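Local atomic coordinates of choline/ethanolamine kinase family protein (Mesorhizobium loti, PDB entry 3DXQ), a protein that probably transfers a phosphate group to ethanolamine or a related small amino alcohol. Residues 64-68 with 120-124; 124-128 with 197-203; 133-138 with 252-257; 166-172 with 242-246. All coordinates share one frame; numbering follows the deposited sequence.

The four contacts illustrate how a mostly helical phosphotransferase ties distant pieces of chain together. Interactions 1 and 2 are consecutive and share Phe124; their centres lie 11 Å apart, and Ala65 CB packs on Trp197 CZ2 at 3.4 Å. Interaction 2 is the most central of the four, beside strand 174-176, which in kinases of this family leads into the catalytic loop. Interactions 3 and 4 both use helix 237-263 at points whose centres are 18 Å apart, the second nested within the chain loop closed by the first. Interaction 2 touches interaction 3 through Tyr199 and Trp254, and comes within about 4 Å, nearest atoms, of interaction 4.

Interaction 1: residues 64-68 with 120-124; sequences EAAKA and SGAVF
Glu64, near the C-terminal end of helix 55-67, reaches across to the backbone of the loop 120-124. Its CG lies anti to the carbonyl carbon and the chain then folds at chi2 (-75°), which curls the carboxylate back over Ala122 and Val123 instead of sending it straight outward. OE1 takes the N-H of Val123 at 2.8 Å, using the anti lone pair, with an N-H...O angle of 154°. On the way there the methylene CG passes Val123 O at 3.5 Å. Lower on the same side chain, CB meets CE1 of Phe124 at 3.9 Å, in the plane of the ring and at its edge.

One turn further along, Ala68 CB rests against Ser120, 3.3 Å from its CB. The serine hydroxyl is turned into its own loop: OG accepts from Ala122 N at 3.1 Å, forming an ST turn, and is also hydrogen-bonded to Leu117 O. These two bonds hold the hydroxyl in its rotamer; the CB meets the alanine because of how the backbone runs.

Ala122 and Phe124 also touch Ala175 of strand 174-176, while Ala65 and Phe124 meet Trp197, so the loop leaving helix 106-118 is held between helix 55-67 and that strand.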
loop_
_atom_site.group_PDB
_atom_site.type_symbol
_atom_site.label_atom_id
_atom_site.label_comp_id
_atom_site.label_asym_id
_atom_site.label_seq_id
_atom_site.Cartn_x
_atom_site.Cartn_y
_atom_site.Cartn_z
ATOM N N GLU A 64 -6.440 4.819 14.558
ATOM C CA GLU A 64 -5.874 6.156 14.367
ATOM C C GLU A 64 -6.293 6.728 13.016
ATOM O O GLU A 64 -6.703 7.895 12.923
ATOM C CB GLU A 64 -4.348 6.118 14.515
ATOM C CG GLU A 64 -3.875 5.945 15.966
ATOM C CD GLU A 64 -4.025 7.214 16.795
ATOM O OE1 GLU A 64 -3.170 8.115 16.657
ATOM O OE2 GLU A 64 -4.981 7.308 17.609
ATOM N N ALA A 65 -6.219 5.892 11.979
ATOM C CA ALA A 65 -6.641 6.306 10.632
ATOM C C ALA A 65 -8.111 6.712 10.650
ATOM O O ALA A 65 -8.485 7.703 10.032
ATOM C CB ALA A 65 -6.393 5.206 9.628
ATOM N N ALA A 66 -8.928 5.964 11.384
ATOM C CA ALA A 66 -10.350 6.268 11.521
ATOM C C ALA A 66 -10.562 7.623 12.197
ATOM O O ALA A 66 -11.383 8.422 11.748
ATOM C CB ALA A 66 -11.046 5.171 12.304
ATOM N N LYS A 67 -9.804 7.854 13.270
ATOM C CA LYS A 67 -9.810 9.119 13.999
ATOM C C LYS A 67 -9.425 10.276 13.087
ATOM O O LYS A 67 -9.968 11.378 13.214
ATOM C CB LYS A 67 -8.828 9.088 15.181
ATOM C CG LYS A 67 -9.407 8.666 16.527
ATOM C CD LYS A 67 -8.449 9.017 17.699
ATOM C CE LYS A 67 -8.047 10.514 17.745
ATOM N NZ LYS A 67 -7.305 10.899 19.007
ATOM N N ALA A 68 -8.473 10.038 12.185
ATOM C CA ALA A 68 -8.060 11.053 11.236
ATOM C C ALA A 68 -9.057 11.255 10.079
ATOM O O ALA A 68 -8.827 12.106 9.205
ATOM C CB ALA A 68 -6.711 10.719 10.698
ATOM N N SER A 120 -2.725 14.605 9.539
ATOM C CA SER A 120 -3.517 14.321 10.761
ATOM C C SER A 120 -2.671 14.189 12.038
ATOM O O SER A 120 -1.454 14.333 12.032
ATOM C CB SER A 120 -4.302 13.023 10.587
ATOM O OG SER A 120 -3.440 11.893 10.683
ATOM N N GLY A 121 -3.338 13.902 13.138
ATOM C CA GLY A 121 -2.648 13.656 14.391
ATOM C C GLY A 121 -2.418 12.172 14.609
ATOM O O GLY A 121 -1.912 11.775 15.663
ATOM N N ALA A 122 -2.793 11.357 13.622
ATOM C CA ALA A 122 -2.553 9.922 13.665
ATOM C C ALA A 122 -1.135 9.654 14.134
ATOM O O ALA A 122 -0.231 10.317 13.676
ATOM C CB ALA A 122 -2.759 9.312 12.283
ATOM N N VAL A 123 -0.965 8.693 15.050
ATOM C CA VAL A 123 0.344 8.241 15.523
ATOM C C VAL A 123 0.436 6.741 15.342
ATOM O O VAL A 123 -0.333 6.017 15.962
ATOM C CB VAL A 123 0.551 8.511 17.019
ATOM C CG1 VAL A 123 1.828 7.822 17.502
ATOM C CG2 VAL A 123 0.594 10.014 17.284
ATOM N N PHE A 124 1.357 6.283 14.489
ATOM C CA PHE A 124 1.560 4.848 14.251
ATOM C C PHE A 124 2.795 4.410 15.017
ATOM O O PHE A 124 3.800 5.104 15.002
ATOM C CB PHE A 124 1.710 4.506 12.761
ATOM C CG PHE A 124 0.505 4.851 11.894
ATOM C CD1 PHE A 124 -0.775 4.998 12.427
ATOM C CD2 PHE A 124 0.661 4.939 10.506
ATOM C CE1 PHE A 124 -1.875 5.270 11.592
ATOM C CE2 PHE A 124 -0.409 5.204 9.671
ATOM C CZ PHE A 124 -1.693 5.375 10.214
#

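Interaction 2: residues 124-128 with 197-203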
loop_
_atom_site.group_PDB
_atom_site.type_symbol
_atom_site.label_atom_id
_atom_site.label_comp_id
_atom_site.label_asym_id
_atom_site.label_seq_id
_atom_site.Cartn_x
_atom_site.Cartn_y
_atom_site.Cartn_z
ATOM N N PHE A 124 1.357 6.283 14.489
ATOM C CA PHE A 124 1.560 4.848 14.251
ATOM C C PHE A 124 2.795 4.410 15.017
ATOM O O PHE A 124 3.800 5.104 15.002
ATOM C CB PHE A 124 1.710 4.506 12.761
ATOM C CG PHE A 124 0.505 4.851 11.894
ATOM C CD1 PHE A 124 -0.775 4.998 12.427
ATOM C CD2 PHE A 124 0.661 4.939 10.506
ATOM C CE1 PHE A 124 -1.875 5.270 11.592
ATOM C CE2 PHE A 124 -0.409 5.204 9.671
ATOM C CZ PHE A 124 -1.693 5.375 10.214
ATOM N N PRO A 125 2.733 3.238 15.672
ATOM C CA PRO A 125 3.794 2.816 16.595
ATOM C C PRO A 125 5.093 2.380 15.960
ATOM O O PRO A 125 6.133 2.471 16.597
ATOM C CB PRO A 125 3.176 1.605 17.299
ATOM C CG PRO A 125 2.230 1.052 16.316
ATOM C CD PRO A 125 1.666 2.220 15.571
ATOM N N PHE A 126 5.046 1.876 14.737
ATOM C CA PHE A 126 6.249 1.341 14.124
ATOM C C PHE A 126 6.774 2.213 13.003
ATOM O O PHE A 126 6.040 2.963 12.394
ATOM C CB PHE A 126 5.999 -0.096 13.666
ATOM C CG PHE A 126 5.572 -1.023 14.790
ATOM C CD1 PHE A 126 6.205 -0.985 16.037
ATOM C CD2 PHE A 126 4.557 -1.957 14.589
ATOM C CE1 PHE A 126 5.810 -1.848 17.065
ATOM C CE2 PHE A 126 4.165 -2.831 15.620
ATOM C CZ PHE A 126 4.793 -2.773 16.847
ATOM N N ARG A 127 8.076 2.118 12.787
ATOM C CA ARG A 127 8.791 2.894 11.799
ATOM C C ARG A 127 8.918 2.016 10.561
ATOM O O ARG A 127 9.254 0.845 10.670
ATOM C CB ARG A 127 10.168 3.266 12.371
ATOM C CG ARG A 127 11.142 3.949 11.426
ATOM C CD ARG A 127 10.794 5.404 11.199
ATOM N NE ARG A 127 11.767 6.071 10.319
ATOM C CZ ARG A 127 11.707 6.121 8.980
ATOM N NH1 ARG A 127 10.720 5.537 8.298
ATOM N NH2 ARG A 127 12.656 6.767 8.308
ATOM N N PHE A 128 8.633 2.570 9.388
ATOM C CA PHE A 128 8.770 1.831 8.139
ATOM C C PHE A 128 10.250 1.809 7.789
ATOM O O PHE A 128 10.878 2.852 7.699
ATOM C CB PHE A 128 7.948 2.490 7.035
ATOM C CG PHE A 128 7.919 1.707 5.749
ATOM C CD1 PHE A 128 7.034 0.648 5.581
ATOM C CD2 PHE A 128 8.793 2.022 4.705
ATOM C CE1 PHE A 128 7.016 -0.084 4.400
ATOM C CE2 PHE A 128 8.771 1.302 3.521
ATOM C CZ PHE A 128 7.880 0.249 3.370
ATOM N N TRP A 197 -4.763 -1.521 6.966
ATOM C CA TRP A 197 -3.667 -0.791 7.586
ATOM C C TRP A 197 -2.627 -1.684 8.191
ATOM O O TRP A 197 -1.858 -1.255 9.035
ATOM C CB TRP A 197 -4.244 0.159 8.646
ATOM C CG TRP A 197 -5.185 1.119 8.018
ATOM C CD1 TRP A 197 -6.504 0.917 7.774
ATOM C CD2 TRP A 197 -4.871 2.414 7.489
ATOM N NE1 TRP A 197 -7.046 2.012 7.153
ATOM C CE2 TRP A 197 -6.062 2.946 6.960
ATOM C CE3 TRP A 197 -3.706 3.181 7.424
ATOM C CZ2 TRP A 197 -6.120 4.206 6.380
ATOM C CZ3 TRP A 197 -3.764 4.432 6.841
ATOM C CH2 TRP A 197 -4.961 4.932 6.328
ATOM N N GLU A 198 -2.556 -2.918 7.730
ATOM C CA GLU A 198 -1.622 -3.875 8.332
ATOM C C GLU A 198 -0.133 -3.530 8.162
ATOM O O GLU A 198 0.685 -3.920 9.005
ATOM C CB GLU A 198 -1.911 -5.295 7.832
ATOM C CG GLU A 198 -1.670 -5.493 6.350
ATOM C CD GLU A 198 -2.309 -6.757 5.824
ATOM O OE1 GLU A 198 -2.082 -7.841 6.427
ATOM O OE2 GLU A 198 -3.031 -6.662 4.809
ATOM N N TYR A 199 0.221 -2.800 7.104
ATOM C CA TYR A 199 1.625 -2.422 6.876
ATOM C C TYR A 199 1.942 -0.975 7.294
ATOM O O TYR A 199 3.030 -0.469 7.018
ATOM C CB TYR A 199 2.000 -2.615 5.408
ATOM C CG TYR A 199 1.939 -4.032 4.891
ATOM C CD1 TYR A 199 3.060 -4.871 4.937
ATOM C CD2 TYR A 199 0.785 -4.514 4.302
ATOM C CE1 TYR A 199 3.009 -6.172 4.424
ATOM C CE2 TYR A 199 0.714 -5.802 3.805
ATOM C CZ TYR A 199 1.822 -6.627 3.862
ATOM O OH TYR A 199 1.714 -7.897 3.346
ATOM N N SER A 200 0.998 -0.319 7.962
ATOM C CA SER A 200 1.145 1.077 8.358
ATOM C C SER A 200 2.363 1.292 9.195
ATOM O O SER A 200 2.810 0.375 9.871
ATOM C CB SER A 200 -0.060 1.543 9.175
ATOM O OG SER A 200 -1.255 1.423 8.443
ATOM N N GLY A 201 2.869 2.523 9.157
ATOM C CA GLY A 201 4.036 2.940 9.934
ATOM C C GLY A 201 4.421 4.405 9.674
ATOM O O GLY A 201 3.874 5.063 8.778
HETATM N N MSE A 202 5.347 4.931 10.471
HETATM C CA MSE A 202 5.873 6.262 10.238
HETATM C C MSE A 202 6.811 6.063 9.050
HETATM O O MSE A 202 7.528 5.062 9.003
HETATM C CB MSE A 202 6.637 6.779 11.454
HETATM C CG MSE A 202 5.833 6.847 12.726
HETATM SE SE MSE A 202 4.138 7.814 12.450
HETATM C CE MSE A 202 4.914 9.611 12.025
ATOM N N ASN A 203 6.787 6.998 8.095
ATOM C CA ASN A 203 7.533 6.878 6.867
ATOM C C ASN A 203 7.638 8.242 6.173
ATOM O O ASN A 203 7.042 9.239 6.611
ATOM C CB ASN A 203 6.801 5.879 5.959
ATOM C CG ASN A 203 7.675 5.332 4.829
ATOM O OD1 ASN A 203 8.840 5.679 4.697
ATOM N ND2 ASN A 203 7.093 4.472 4.011
#
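Arg127 and Met202, the latter a selenomethionine, form a single bridge between two stretches running the same way, their CA atoms 4.7 Å apart. Met202 N donates to Phe126 O at 2.8 Å, in the carbonyl plane, and Phe128 N donates to Met202 O at the same length with an N-H...O angle of 167°. This pattern, in which one residue bonds to both neighbours of its partner, is that of a parallel bridge. Just before it, the chain makes a type I turn from Trp197 to Ser200, where Ser200 N and OG both reach Trp197 O from the same face of its plane.

On its other edge strand 201-203 pairs antiparallel with strand 174-176, through backbone bonds of Gly201 with Cys176 and Asn203 with Ala174. The loop 124-128 thus adds a third stretch, through this one bridge, to the small two-stranded sheet that, as in related kinases, probably flanks the catalytic loop.

Among the side chains, Phe124 receives the CB of Ser200 over one ring face, a CH-pi contact 4.1 Å from the centroid. Its CZ lies obliquely to Trp197 CZ3, also at 4.1 Å, and its CB packs on the selenium of Met202, whose chain is bent at chi2 and chi3, which brings CG and the selenium up against the backbone of Phe124. The amide of Asn203 runs alongside the Phe128 ring, tilted 27° from its plane, with Asn203 ND2 3.1 Å from Phe128 CD2. Arg127 starts out away from the strand, but a bend at chi2 (76°) returns its guanidinium, and NH1 gives Met202 O a weak second bond of 3.3 Å.

Interaction 3: residues 133-138 with 252-257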
loop_
_atom_site.group_PDB
_atom_site.type_symbol
_atom_site.label_atom_id
_atom_site.label_comp_id
_atom_site.label_asym_id
_atom_site.label_seq_id
_atom_site.Cartn_x
_atom_site.Cartn_y
_atom_site.Cartn_z
HETATM N N MSE A 133 14.479 -3.820 5.356
HETATM C CA MSE A 133 13.781 -4.915 4.683
HETATM C C MSE A 133 14.502 -5.382 3.416
HETATM O O MSE A 133 14.630 -6.583 3.188
HETATM C CB MSE A 133 12.345 -4.529 4.356
HETATM C CG MSE A 133 11.483 -4.433 5.585
HETATM SE SE MSE A 133 9.648 -3.961 5.157
HETATM C CE MSE A 133 9.128 -2.922 6.901
ATOM N N ILE A 134 14.973 -4.439 2.607
ATOM C CA ILE A 134 15.665 -4.773 1.360
ATOM C C ILE A 134 16.919 -5.598 1.612
ATOM O O ILE A 134 17.110 -6.628 0.988
ATOM C CB ILE A 134 16.014 -3.506 0.546
ATOM C CG1 ILE A 134 14.748 -2.956 -0.107
ATOM C CG2 ILE A 134 17.031 -3.811 -0.550
ATOM C CD1 ILE A 134 14.904 -1.585 -0.683
ATOM N N ASP A 135 17.760 -5.136 2.527
ATOM C CA ASP A 135 18.972 -5.859 2.902
ATOM C C ASP A 135 18.652 -7.235 3.461
ATOM O O ASP A 135 19.380 -8.200 3.244
ATOM C CB ASP A 135 19.737 -5.087 3.978
ATOM C CG ASP A 135 20.293 -3.767 3.480
ATOM O OD1 ASP A 135 20.520 -3.612 2.264
ATOM O OD2 ASP A 135 20.507 -2.880 4.326
ATOM N N ASP A 136 17.570 -7.300 4.217
ATOM C CA ASP A 136 17.132 -8.537 4.819
ATOM C C ASP A 136 16.899 -9.577 3.721
ATOM O O ASP A 136 17.541 -10.642 3.727
ATOM C CB ASP A 136 15.851 -8.264 5.616
ATOM C CG ASP A 136 15.549 -9.335 6.630
ATOM O OD1 ASP A 136 16.038 -10.482 6.470
ATOM O OD2 ASP A 136 14.801 -9.018 7.584
ATOM N N TYR A 137 16.014 -9.242 2.771
ATOM C CA TYR A 137 15.669 -10.138 1.653
ATOM C C TYR A 137 16.905 -10.522 0.825
ATOM O O TYR A 137 17.050 -11.674 0.382
ATOM C CB TYR A 137 14.583 -9.523 0.742
ATOM C CG TYR A 137 13.229 -9.258 1.396
ATOM C CD1 TYR A 137 12.806 -9.967 2.519
ATOM C CD2 TYR A 137 12.348 -8.332 0.839
ATOM C CE1 TYR A 137 11.556 -9.723 3.099
ATOM C CE2 TYR A 137 11.096 -8.085 1.410
ATOM C CZ TYR A 137 10.710 -8.783 2.534
ATOM O OH TYR A 137 9.487 -8.543 3.078
ATOM N N LEU A 138 17.799 -9.559 0.619
ATOM C CA LEU A 138 19.030 -9.813 -0.123
ATOM C C LEU A 138 19.878 -10.898 0.529
ATOM O O LEU A 138 20.337 -11.808 -0.166
ATOM C CB LEU A 138 19.861 -8.537 -0.269
ATOM C CG LEU A 138 19.324 -7.496 -1.252
ATOM C CD1 LEU A 138 20.103 -6.191 -1.101
ATOM C CD2 LEU A 138 19.377 -7.990 -2.711
ATOM N N LEU A 252 11.203 -2.759 -6.360
ATOM C CA LEU A 252 12.342 -3.576 -5.945
ATOM C C LEU A 252 12.019 -4.384 -4.690
ATOM O O LEU A 252 12.336 -5.574 -4.616
ATOM C CB LEU A 252 13.569 -2.698 -5.672
ATOM C CG LEU A 252 14.837 -3.459 -5.283
ATOM C CD1 LEU A 252 15.277 -4.369 -6.392
ATOM C CD2 LEU A 252 15.925 -2.493 -4.942
ATOM N N LEU A 253 11.415 -3.718 -3.706
ATOM C CA LEU A 253 11.038 -4.349 -2.438
ATOM C C LEU A 253 10.220 -5.601 -2.687
ATOM O O LEU A 253 10.591 -6.698 -2.270
ATOM C CB LEU A 253 10.229 -3.383 -1.569
ATOM C CG LEU A 253 9.745 -3.939 -0.230
ATOM C CD1 LEU A 253 10.968 -4.246 0.628
ATOM C CD2 LEU A 253 8.786 -2.983 0.478
ATOM N N TRP A 254 9.116 -5.417 -3.398
ATOM C CA TRP A 254 8.213 -6.502 -3.717
ATOM C C TRP A 254 8.858 -7.525 -4.654
ATOM O O TRP A 254 8.639 -8.724 -4.502
ATOM C CB TRP A 254 6.916 -5.949 -4.288
ATOM C CG TRP A 254 6.115 -5.256 -3.236
ATOM C CD1 TRP A 254 5.874 -3.920 -3.122
ATOM C CD2 TRP A 254 5.453 -5.879 -2.137
ATOM N NE1 TRP A 254 5.098 -3.669 -2.019
ATOM C CE2 TRP A 254 4.823 -4.858 -1.396
ATOM C CE3 TRP A 254 5.328 -7.211 -1.708
ATOM C CZ2 TRP A 254 4.077 -5.123 -0.254
ATOM C CZ3 TRP A 254 4.590 -7.474 -0.571
ATOM C CH2 TRP A 254 3.971 -6.433 0.143
ATOM N N THR A 255 9.656 -7.076 -5.614
ATOM C CA THR A 255 10.355 -8.025 -6.480
ATOM C C THR A 255 11.117 -9.054 -5.645
ATOM O O THR A 255 10.954 -10.261 -5.841
ATOM C CB THR A 255 11.346 -7.325 -7.399
ATOM O OG1 THR A 255 10.621 -6.601 -8.399
ATOM C CG2 THR A 255 12.270 -8.336 -8.078
ATOM N N LEU A 256 11.933 -8.566 -4.710
ATOM C CA LEU A 256 12.725 -9.428 -3.824
ATOM C C LEU A 256 11.854 -10.336 -2.960
ATOM O O LEU A 256 12.172 -11.508 -2.775
ATOM C CB LEU A 256 13.633 -8.584 -2.927
ATOM C CG LEU A 256 14.737 -7.785 -3.619
ATOM C CD1 LEU A 256 15.466 -6.920 -2.612
ATOM C CD2 LEU A 256 15.707 -8.701 -4.325
ATOM N N TRP A 257 10.764 -9.784 -2.436
ATOM C CA TRP A 257 9.776 -10.561 -1.674
ATOM C C TRP A 257 9.192 -11.717 -2.498
ATOM O O TRP A 257 9.038 -12.841 -1.997
ATOM C CB TRP A 257 8.639 -9.649 -1.237
ATOM C CG TRP A 257 7.519 -10.349 -0.567
ATOM C CD1 TRP A 257 7.412 -10.628 0.759
ATOM C CD2 TRP A 257 6.315 -10.825 -1.181
ATOM N NE1 TRP A 257 6.217 -11.256 1.017
ATOM C CE2 TRP A 257 5.520 -11.386 -0.157
ATOM C CE3 TRP A 257 5.825 -10.826 -2.495
ATOM C CZ2 TRP A 257 4.253 -11.953 -0.405
ATOM C CZ3 TRP A 257 4.565 -11.393 -2.746
ATOM C CH2 TRP A 257 3.797 -11.952 -1.703
#
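Two nearly parallel helices of the helical C-terminal lobe, 130-141 and 237-263, pack here through Ile134, Tyr137, Leu253 and Leu256. Their segment axes approach to 9.6 Å at an angle of 27°, and the interface is almost wholly apolar. Leu253 extends with CG anti to its own N (chi1 179°), and that places CD1 in a nest formed by Met133 CB, Ile134 CG1 and Tyr137 CE2, the last at 3.9 Å. Leu256 lies on the next turn of the same helix: its CB meets Tyr137 CB at 3.9 Å, while the side chain crosses that of Ile134 almost perpendicularly, with CD1 against Ile134 CG2 and 4.1 Å from Leu138 CD2. Tyr152 of helix 152-167 touches both Leu138 and Leu256, covering that end of the seam.

The ring of Tyr137 lies alongside Trp257, whose CA sits over one of its faces; Trp257 CB is 3.9 Å from Tyr137 CE2. Replacing this tyrosine by alanine would probably open a gap between Leu253 and Trp257, with the CD1 methyl of the leucine losing one wall and the indole losing a neighbour at its CD1 edge. The indole itself carries Trp254 CZ3 over the centre of one face, and at its edge, in plane, Tyr137 OH comes to 3.7 Å from Trp257 CD1.

Interaction 4: residues 166-172 with 242-246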
loop_
_atom_site.group_PDB
_atom_site.type_symbol
_atom_site.label_atom_id
_atom_site.label_comp_id
_atom_site.label_asym_id
_atom_site.label_seq_id
_atom_site.Cartn_x
_atom_site.Cartn_y
_atom_site.Cartn_z
ATOM N N LEU A 166 18.667 9.586 -0.740
ATOM C CA LEU A 166 17.622 9.775 0.249
ATOM C C LEU A 166 18.183 10.128 1.628
ATOM O O LEU A 166 17.493 10.782 2.434
ATOM C CB LEU A 166 16.745 8.528 0.349
ATOM C CG LEU A 166 15.873 8.137 -0.854
ATOM C CD1 LEU A 166 15.368 6.714 -0.650
ATOM C CD2 LEU A 166 14.691 9.095 -1.087
ATOM N N ALA A 167 19.411 9.688 1.899
ATOM C CA ALA A 167 20.062 9.952 3.176
ATOM C C ALA A 167 20.807 11.283 3.150
ATOM O O ALA A 167 21.158 11.811 4.200
ATOM C CB ALA A 167 20.992 8.820 3.538
ATOM N N ALA A 168 21.026 11.827 1.953
ATOM C CA ALA A 168 21.693 13.121 1.798
ATOM C C ALA A 168 20.982 14.285 2.496
ATOM O O ALA A 168 21.609 15.298 2.730
ATOM C CB ALA A 168 21.900 13.453 0.307
ATOM N N HIS A 169 19.698 14.154 2.818
ATOM C CA HIS A 169 18.956 15.244 3.471
ATOM C C HIS A 169 17.867 14.709 4.406
ATOM O O HIS A 169 17.289 13.663 4.157
ATOM C CB HIS A 169 18.285 16.152 2.426
ATOM C CG HIS A 169 19.239 16.848 1.507
ATOM N ND1 HIS A 169 19.847 18.042 1.831
ATOM C CD2 HIS A 169 19.694 16.523 0.275
ATOM C CE1 HIS A 169 20.652 18.414 0.851
ATOM N NE2 HIS A 169 20.567 17.516 -0.113
ATOM N N PRO A 170 17.582 15.431 5.492
ATOM C CA PRO A 170 16.487 15.049 6.382
ATOM C C PRO A 170 15.195 14.921 5.589
ATOM O O PRO A 170 14.894 15.800 4.779
ATOM C CB PRO A 170 16.371 16.239 7.334
ATOM C CG PRO A 170 17.700 16.913 7.264
ATOM C CD PRO A 170 18.261 16.664 5.926
ATOM N N LEU A 171 14.454 13.834 5.791
ATOM C CA LEU A 171 13.182 13.656 5.131
ATOM C C LEU A 171 12.087 13.818 6.188
ATOM O O LEU A 171 12.290 13.504 7.360
ATOM C CB LEU A 171 13.113 12.282 4.501
ATOM C CG LEU A 171 14.215 11.996 3.480
ATOM C CD1 LEU A 171 14.392 10.504 3.308
ATOM C CD2 LEU A 171 13.900 12.687 2.163
ATOM N N PRO A 172 10.924 14.322 5.783
ATOM C CA PRO A 172 9.859 14.437 6.740
ATOM C C PRO A 172 9.320 13.047 7.072
ATOM O O PRO A 172 9.549 12.110 6.300
ATOM C CB PRO A 172 8.812 15.266 5.999
ATOM C CG PRO A 172 9.062 14.991 4.539
ATOM C CD PRO A 172 10.538 14.775 4.434
ATOM N N ARG A 242 11.532 12.320 -5.367
ATOM C CA ARG A 242 11.336 11.331 -4.317
ATOM C C ARG A 242 10.255 10.335 -4.722
ATOM O O ARG A 242 10.406 9.128 -4.538
ATOM C CB ARG A 242 11.077 11.996 -2.949
ATOM C CG ARG A 242 12.335 11.959 -2.097
ATOM C CD ARG A 242 12.411 12.902 -0.916
ATOM N NE ARG A 242 11.240 12.922 -0.035
ATOM C CZ ARG A 242 10.554 14.030 0.270
ATOM N NH1 ARG A 242 10.902 15.211 -0.236
ATOM N NH2 ARG A 242 9.517 13.978 1.079
ATOM N N VAL A 243 9.182 10.835 -5.320
ATOM C CA VAL A 243 8.119 9.952 -5.762
ATOM C C VAL A 243 8.702 8.962 -6.774
ATOM O O VAL A 243 8.574 7.744 -6.634
ATOM C CB VAL A 243 6.949 10.717 -6.367
ATOM C CG1 VAL A 243 5.856 9.746 -6.735
ATOM C CG2 VAL A 243 6.425 11.733 -5.394
ATOM N N VAL A 244 9.379 9.472 -7.779
ATOM C CA VAL A 244 9.955 8.582 -8.790
ATOM C C VAL A 244 10.922 7.571 -8.140
ATOM O O VAL A 244 10.921 6.395 -8.491
ATOM C CB VAL A 244 10.603 9.392 -9.904
ATOM C CG1 VAL A 244 11.372 8.502 -10.868
ATOM C CG2 VAL A 244 9.528 10.173 -10.629
ATOM N N ILE A 245 11.706 8.025 -7.167
ATOM C CA ILE A 245 12.646 7.157 -6.460
ATOM C C ILE A 245 11.917 6.001 -5.765
ATOM O O ILE A 245 12.342 4.825 -5.850
ATOM C CB ILE A 245 13.485 7.965 -5.431
ATOM C CG1 ILE A 245 14.646 8.654 -6.142
ATOM C CG2 ILE A 245 14.045 7.080 -4.348
ATOM C CD1 ILE A 245 15.549 7.682 -6.844
ATOM N N TYR A 246 10.814 6.333 -5.097
ATOM C CA TYR A 246 10.016 5.323 -4.414
ATOM C C TYR A 246 9.281 4.412 -5.400
ATOM O O TYR A 246 9.119 3.220 -5.124
ATOM C CB TYR A 246 9.052 5.960 -3.400
ATOM C CG TYR A 246 9.777 6.601 -2.225
ATOM C CD1 TYR A 246 10.735 5.900 -1.504
ATOM C CD2 TYR A 246 9.490 7.902 -1.833
ATOM C CE1 TYR A 246 11.411 6.486 -0.432
ATOM C CE2 TYR A 246 10.149 8.499 -0.752
ATOM C CZ TYR A 246 11.115 7.785 -0.054
ATOM O OH TYR A 246 11.767 8.369 1.023
#
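Leu166, in the last part of helix 152-167, supplies the apolar part of the contact with helix 237-263. Both its methyls, CD1 and CD2, pack on one atom, Ile245 CG2, each at 3.9 Å, as the two side chains run antiparallel past one another. CD2 also reaches the phenol of Tyr246, 3.7 Å from OH, and packs on the CG of Arg242 at 3.8 Å. Leu166 also touches Phe131 of helix 130-141.

A second group of contacts clothes the arginine. Arg242 kinks at chi3 (49°), which swings the guanidinium away from its own helix toward Leu171 and Pro172. Leu171 comes alongside it from the other segment, with CD2 3.4 Å from Arg242 CD and 3.5 Å from NE, and Pro172 closes in on the end of the group, its CD and CG each 3.6 Å from NH2.

Two of the polar atoms, Arg242 NH2 and Tyr246 OH, are held by a residue beyond the two segments. Asp204 takes NH2 of Arg242 in a salt bridge through OD1 and the hydroxyl of Tyr246 in a hydrogen bond through OD2, so one carboxylate holds both groups. A leucine in place of the arginine is likely to leave Asp204 without its salt-bridge mate and Pro172 without the guanidinium it packs on.

The contact packs helix 237-263 on the last part of helix 152-167 and on the loop that leads to strand 174-176, with Asp204, just after strand 201-203, as a polar link, in the helical lobe of a kinase-like phosphotransferase fold.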